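Local coordinates for protein mosquitocidal toxin (Lysinibacillus sphaericus, PDB 2VSE) that acts as a mosquitocidal toxin, probably by ADP-ribosylating target-cell proteins, and carries ricin-B-like lectin domains that probably bind glycans, at residues Y28-T33 / V783-N788; N697-Y702 / W830-S835. One frame throughout, in Å; residues are numbered along the deposited sequence.

Interaction 1: residues Y28-T33 / V783-N788; sequences YQLIST and VEYNFN
Q29 reaches from helix 24-33 to Y785 and F787, and its amide nitrogen is the polar centre of the contact. Q29 NE2 donates to the backbone O of F787 at 2.8 Å. It also donates to OH of Y785, with Q29 NE2 and Y785 OH 2.9 Å apart. NE2 approaches F787 O in the carbonyl plane, on a lone pair. The hydroxyl lies close to the Q29 amide plane, and NE2 sits at the edge of the tyrosine ring. Amide and ring are turned 49° against each other. CG of Q29 is anti to the backbone N (chi1 178°), and the chain stays extended beyond CG, which carries the amide across. The two bonds together fix its rotation. Y785 OH has a second partner in D790.

The close apolar part is made by one methyl. L30 CD2 lies 3.6 Å from Y785 CE2, at an oblique angle to the ring. L30 CD2 is also 4.0 Å from F787 CE1. The two rings also pack on each other, with Y785 CD2 over the centre of the F787 face.

Strand 780-786 belongs to the ricin-B-type beta-trefoil at the C-terminal end of the chain. The contact therefore joins the N-terminal helix to the last lectin unit.

The T33 side is looser. T33 CG2 comes to 3.7 Å from Y785 OH, without a bond. The helix and strand axes stay 11.7 Å apart, so long side chains bridge the gap. L30 and Y785 are buried, whereas Q29, T33 and F787 are partly exposed.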
loop_
_atom_site.group_PDB
_atom_site.type_symbol
_atom_site.label_atom_id
_atom_site.label_comp_id
_atom_site.label_asym_id
_atom_site.label_seq_id
_atom_site.Cartn_x
_atom_site.Cartn_y
_atom_site.Cartn_z
ATOM N N TYR A 28 -2.162 8.982 -11.546
ATOM C CA TYR A 28 -3.188 9.948 -11.851
ATOM C C TYR A 28 -3.434 10.000 -13.365
ATOM O O TYR A 28 -4.575 10.118 -13.822
ATOM C CB TYR A 28 -2.830 11.326 -11.282
ATOM C CG TYR A 28 -3.895 12.342 -11.565
ATOM C CD1 TYR A 28 -4.983 12.494 -10.714
ATOM C CD2 TYR A 28 -3.840 13.131 -12.714
ATOM C CE1 TYR A 28 -5.970 13.430 -10.985
ATOM C CE2 TYR A 28 -4.828 14.063 -12.994
ATOM C CZ TYR A 28 -5.890 14.200 -12.127
ATOM O OH TYR A 28 -6.873 15.113 -12.408
ATOM N N GLN A 29 -2.355 9.912 -14.132
ATOM C CA GLN A 29 -2.446 9.863 -15.580
ATOM C C GLN A 29 -3.229 8.637 -16.063
ATOM O O GLN A 29 -4.130 8.759 -16.898
ATOM C CB GLN A 29 -1.046 9.885 -16.190
ATOM C CG GLN A 29 -1.026 9.799 -17.705
ATOM C CD GLN A 29 0.372 9.677 -18.256
ATOM O OE1 GLN A 29 1.232 10.504 -17.969
ATOM N NE2 GLN A 29 0.608 8.645 -19.061
ATOM N N LEU A 30 -2.889 7.463 -15.531
ATOM C CA LEU A 30 -3.543 6.227 -15.942
ATOM C C LEU A 30 -5.030 6.202 -15.586
ATOM O O LEU A 30 -5.853 5.750 -16.385
ATOM C CB LEU A 30 -2.810 5.000 -15.391
ATOM C CG LEU A 30 -1.316 4.892 -15.737
ATOM C CD1 LEU A 30 -0.645 3.830 -14.884
ATOM C CD2 LEU A 30 -1.041 4.646 -17.235
ATOM N N ILE A 31 -5.366 6.712 -14.403
ATOM C CA ILE A 31 -6.762 6.817 -13.981
ATOM C C ILE A 31 -7.520 7.806 -14.864
ATOM O O ILE A 31 -8.611 7.499 -15.324
ATOM C CB ILE A 31 -6.903 7.187 -12.474
ATOM C CG1 ILE A 31 -6.229 6.135 -11.592
ATOM C CG2 ILE A 31 -8.369 7.303 -12.086
ATOM C CD1 ILE A 31 -6.175 6.499 -10.092
ATOM N N SER A 32 -6.918 8.967 -15.114
ATOM C CA SER A 32 -7.548 10.033 -15.900
ATOM C C SER A 32 -7.822 9.705 -17.367
ATOM O O SER A 32 -8.869 10.119 -17.871
ATOM C CB SER A 32 -6.747 11.337 -15.823
ATOM O OG SER A 32 -6.644 11.791 -14.487
ATOM N N THR A 33 -6.907 8.997 -18.054
ATOM C CA THR A 33 -7.070 8.791 -19.521
ATOM C C THR A 33 -8.378 8.155 -19.920
ATOM O O THR A 33 -8.867 8.431 -20.989
ATOM C CB THR A 33 -5.942 7.988 -20.272
ATOM O OG1 THR A 33 -5.410 6.933 -19.466
ATOM C CG2 THR A 33 -4.859 8.885 -20.728
ATOM N N VAL A 783 -4.062 -1.916 -30.301
ATOM C CA VAL A 783 -4.358 -0.734 -29.520
ATOM C C VAL A 783 -3.261 -0.596 -28.462
ATOM O O VAL A 783 -3.145 -1.408 -27.564
ATOM C CB VAL A 783 -5.792 -0.819 -28.937
ATOM C CG1 VAL A 783 -6.144 0.407 -28.147
ATOM C CG2 VAL A 783 -6.801 -1.024 -30.059
ATOM N N GLU A 784 -2.433 0.429 -28.592
ATOM C CA GLU A 784 -1.201 0.523 -27.803
ATOM C C GLU A 784 -1.201 1.802 -26.998
ATOM O O GLU A 784 -1.316 2.884 -27.567
ATOM C CB GLU A 784 0.023 0.487 -28.726
ATOM C CG GLU A 784 0.064 -0.732 -29.661
ATOM C CD GLU A 784 1.167 -0.671 -30.731
ATOM O OE1 GLU A 784 1.741 0.415 -30.986
ATOM O OE2 GLU A 784 1.470 -1.741 -31.314
ATOM N N TYR A 785 -1.087 1.677 -25.679
ATOM C CA TYR A 785 -1.008 2.823 -24.819
ATOM C C TYR A 785 0.380 3.446 -24.902
ATOM O O TYR A 785 1.386 2.744 -24.815
ATOM C CB TYR A 785 -1.328 2.459 -23.357
ATOM C CG TYR A 785 -1.402 3.693 -22.476
ATOM C CD1 TYR A 785 -2.422 4.637 -22.656
ATOM C CD2 TYR A 785 -0.443 3.949 -21.516
ATOM C CE1 TYR A 785 -2.500 5.789 -21.880
ATOM C CE2 TYR A 785 -0.500 5.111 -20.732
ATOM C CZ TYR A 785 -1.540 6.018 -20.928
ATOM O OH TYR A 785 -1.633 7.152 -20.169
ATOM N N ASN A 786 0.424 4.770 -25.060
ATOM C CA ASN A 786 1.682 5.489 -25.050
ATOM C C ASN A 786 1.801 6.330 -23.782
ATOM O O ASN A 786 0.983 7.217 -23.537
ATOM C CB ASN A 786 1.858 6.327 -26.328
ATOM C CG ASN A 786 3.219 7.006 -26.395
ATOM O OD1 ASN A 786 3.430 8.049 -25.783
ATOM N ND2 ASN A 786 4.149 6.407 -27.118
ATOM N N PHE A 787 2.815 6.032 -22.979
ATOM C CA PHE A 787 2.926 6.562 -21.623
ATOM C C PHE A 787 3.299 8.029 -21.600
ATOM O O PHE A 787 2.805 8.799 -20.777
ATOM C CB PHE A 787 3.950 5.762 -20.814
ATOM C CG PHE A 787 3.432 4.445 -20.351
ATOM C CD1 PHE A 787 2.920 4.305 -19.056
ATOM C CD2 PHE A 787 3.423 3.346 -21.209
ATOM C CE1 PHE A 787 2.408 3.091 -18.626
ATOM C CE2 PHE A 787 2.911 2.120 -20.785
ATOM C CZ PHE A 787 2.401 1.987 -19.497
ATOM N N ASN A 788 4.181 8.400 -22.512
ATOM C CA ASN A 788 4.676 9.741 -22.574
ATOM C C ASN A 788 3.639 10.719 -23.169
ATOM O O ASN A 788 3.415 11.783 -22.590
ATOM C CB ASN A 788 6.019 9.733 -23.305
ATOM C CG ASN A 788 6.358 11.057 -23.934
ATOM O OD1 ASN A 788 6.600 12.043 -23.244
ATOM N ND2 ASN A 788 6.407 11.079 -25.257
#

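Interaction 2: residues N697-Y702 / W830-S835; sequences NNFTGY and WNFIPS
This contact closes the C-terminal ricin-B-type beta-trefoil. Its first strand, 701-707, pairs antiparallel with its last, 830-834. F699 and Y702 meet F832 and S835 where the chain enters and leaves the domain. The incoming residues 699-702 run at only 37° to residues 832-835, so the chain probably bends near G701 and Y702 before strand 701-707 runs back along 830-834.

F699 and F832 fill the inner side, and both are buried. CE1 of F699 points at the base of the other side chain, 3.8 Å from F832 CB. Further out, F699 CZ is 4.1 Å from F832 CD2. The side chains cross at about a right angle. The ring centroids are 4.8 Å apart and the planes are inclined at 38°, an oblique pairing. Both rings have CG beside the backbone N (chi1 -65° in F699), and both side chains start toward the opposite segment. L739 of strand 737-742 touches both phenylalanines, while F703 and F792 meet the F699 ring edge-to-face.

The entry also borders the region of the ADP-ribosyltransferase family. N697 OD1 accepts from the backbone N of E95 and of D96. On strand 830-834, F832 O accepts from R34 NH2.

Backbone pairing takes over at the outer end. S835 N donates to Y702 O at 2.8 Å in a nearly straight bond, although the donor stands above the carbonyl plane. P834 CA adds a CA-H...O contact to the same Y702 O at 3.4 Å. The S835 hydroxyl makes its hydrogen bond with S736. S835 OG lies over the Y702 carbonyl group, 3.2 Å from Y702 C and 3.5 Å from Y702 CB.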
loop_
_atom_site.group_PDB
_atom_site.type_symbol
_atom_site.label_atom_id
_atom_site.label_comp_id
_atom_site.label_asym_id
_atom_site.label_seq_id
_atom_site.Cartn_x
_atom_site.Cartn_y
_atom_site.Cartn_z
ATOM N N ASN A 697 -5.808 -7.406 -19.591
ATOM C CA ASN A 697 -6.184 -6.001 -19.780
ATOM C C ASN A 697 -6.589 -5.715 -21.227
ATOM O O ASN A 697 -5.927 -4.941 -21.934
ATOM C CB ASN A 697 -5.086 -5.031 -19.310
ATOM C CG ASN A 697 -5.181 -4.706 -17.820
ATOM O OD1 ASN A 697 -5.660 -3.632 -17.441
ATOM N ND2 ASN A 697 -4.713 -5.620 -16.975
ATOM N N ASN A 698 -7.683 -6.339 -21.662
ATOM C CA ASN A 698 -8.176 -6.145 -23.027
ATOM C C ASN A 698 -9.499 -5.411 -23.057
ATOM O O ASN A 698 -10.288 -5.513 -22.134
ATOM C CB ASN A 698 -8.276 -7.488 -23.756
ATOM C CG ASN A 698 -7.007 -8.317 -23.607
ATOM O OD1 ASN A 698 -5.933 -7.919 -24.071
ATOM N ND2 ASN A 698 -7.114 -9.454 -22.930
ATOM N N PHE A 699 -9.736 -4.659 -24.119
ATOM C CA PHE A 699 -11.004 -3.977 -24.307
ATOM C C PHE A 699 -12.110 -4.947 -24.711
ATOM O O PHE A 699 -11.899 -5.826 -25.560
ATOM C CB PHE A 699 -10.870 -2.917 -25.386
ATOM C CG PHE A 699 -9.952 -1.800 -25.028
ATOM C CD1 PHE A 699 -10.431 -0.681 -24.349
ATOM C CD2 PHE A 699 -8.602 -1.848 -25.390
ATOM C CE1 PHE A 699 -9.572 0.387 -24.032
ATOM C CE2 PHE A 699 -7.735 -0.803 -25.076
ATOM C CZ PHE A 699 -8.214 0.319 -24.394
ATOM N N THR A 700 -13.279 -4.783 -24.097
ATOM C CA THR A 700 -14.476 -5.497 -24.514
ATOM C C THR A 700 -15.660 -4.537 -24.570
ATOM O O THR A 700 -15.727 -3.585 -23.797
ATOM C CB THR A 700 -14.799 -6.656 -23.571
ATOM O OG1 THR A 700 -14.975 -6.152 -22.239
ATOM C CG2 THR A 700 -13.668 -7.686 -23.567
ATOM N N GLY A 701 -16.580 -4.786 -25.496
ATOM C CA GLY A 701 -17.789 -3.997 -25.620
ATOM C C GLY A 701 -17.685 -2.822 -26.569
ATOM O O GLY A 701 -16.905 -2.834 -27.527
ATOM N N TYR A 702 -18.470 -1.794 -26.275
ATOM C CA TYR A 702 -18.693 -0.713 -27.210
ATOM C C TYR A 702 -18.040 0.579 -26.751
ATOM O O TYR A 702 -18.022 0.883 -25.558
ATOM C CB TYR A 702 -20.198 -0.518 -27.381
ATOM C CG TYR A 702 -20.887 -1.679 -28.061
ATOM C CD1 TYR A 702 -21.041 -1.697 -29.450
ATOM C CD2 TYR A 702 -21.396 -2.754 -27.319
ATOM C CE1 TYR A 702 -21.675 -2.752 -30.092
ATOM C CE2 TYR A 702 -22.037 -3.812 -27.956
ATOM C CZ TYR A 702 -22.168 -3.797 -29.347
ATOM O OH TYR A 702 -22.788 -4.834 -30.001
ATOM N N TRP A 830 -5.691 8.381 -29.319
ATOM C CA TRP A 830 -7.109 8.101 -29.147
ATOM C C TRP A 830 -7.462 7.737 -27.723
ATOM O O TRP A 830 -6.642 7.189 -26.988
ATOM C CB TRP A 830 -7.520 6.963 -30.082
ATOM C CG TRP A 830 -7.178 7.263 -31.510
ATOM C CD1 TRP A 830 -6.031 6.927 -32.174
ATOM C CD2 TRP A 830 -7.982 8.000 -32.435
ATOM N NE1 TRP A 830 -6.085 7.398 -33.472
ATOM C CE2 TRP A 830 -7.272 8.058 -33.655
ATOM C CE3 TRP A 830 -9.243 8.609 -32.353
ATOM C CZ2 TRP A 830 -7.775 8.703 -34.784
ATOM C CZ3 TRP A 830 -9.744 9.256 -33.481
ATOM C CH2 TRP A 830 -9.010 9.291 -34.679
ATOM N N ASN A 831 -8.685 8.077 -27.331
ATOM C CA ASN A 831 -9.272 7.596 -26.085
ATOM C C ASN A 831 -10.392 6.628 -26.408
ATOM O O ASN A 831 -11.003 6.699 -27.484
ATOM C CB ASN A 831 -9.868 8.728 -25.274
ATOM C CG ASN A 831 -8.963 9.943 -25.196
ATOM O OD1 ASN A 831 -7.958 9.943 -24.481
ATOM N ND2 ASN A 831 -9.346 11.012 -25.900
ATOM N N PHE A 832 -10.674 5.728 -25.474
ATOM C CA PHE A 832 -11.781 4.804 -25.615
ATOM C C PHE A 832 -12.796 5.040 -24.532
ATOM O O PHE A 832 -12.559 4.727 -23.387
ATOM C CB PHE A 832 -11.269 3.371 -25.603
ATOM C CG PHE A 832 -10.484 3.011 -26.832
ATOM C CD1 PHE A 832 -11.098 2.358 -27.901
ATOM C CD2 PHE A 832 -9.149 3.364 -26.940
ATOM C CE1 PHE A 832 -10.388 2.042 -29.046
ATOM C CE2 PHE A 832 -8.433 3.052 -28.069
ATOM C CZ PHE A 832 -9.056 2.376 -29.134
ATOM N N ILE A 833 -13.925 5.627 -24.906
ATOM C CA ILE A 833 -14.978 5.946 -23.974
ATOM C C ILE A 833 -16.125 4.951 -24.146
ATOM O O ILE A 833 -16.751 4.898 -25.219
ATOM C CB ILE A 833 -15.552 7.373 -24.211
ATOM C CG1 ILE A 833 -14.451 8.448 -24.197
ATOM C CG2 ILE A 833 -16.660 7.691 -23.183
ATOM C CD1 ILE A 833 -14.824 9.732 -25.056
ATOM N N PRO A 834 -16.432 4.183 -23.084
ATOM C CA PRO A 834 -17.559 3.248 -23.101
ATOM C C PRO A 834 -18.807 3.854 -23.712
ATOM O O PRO A 834 -19.172 4.979 -23.379
ATOM C CB PRO A 834 -17.778 2.949 -21.620
ATOM C CG PRO A 834 -16.397 3.023 -21.040
ATOM C CD PRO A 834 -15.711 4.136 -21.790
ATOM N N SER A 835 -19.425 3.129 -24.637
ATOM C CA SER A 835 -20.674 3.574 -25.238
ATOM C C SER A 835 -21.678 2.456 -25.180
ATOM O O SER A 835 -21.452 1.438 -24.522
ATOM C CB SER A 835 -20.492 4.033 -26.688
ATOM O OG SER A 835 -19.972 3.004 -27.509
#

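Interactions 1 and 2 lie on the same beta-trefoil, and their centres are 13 Å apart. V783, which takes no part in the contact of interaction 1, connects them: its CG1 lies 3.5 Å from F832 CE2 and 3.7 Å from F699 CE2. F792 is shared, since its ring meets both Y785 and F699 edge-to-face. The N-terminal part of the chain reaches both contacts. Helix 24-33 supplies Q29, L30 and T33 to interaction 1, and R34, the next residue, bonds F832 O in interaction 2. T33 O and N831 OD1 approach to 3.9 Å, as packing only. Along the sequence the segments of the two contacts alternate.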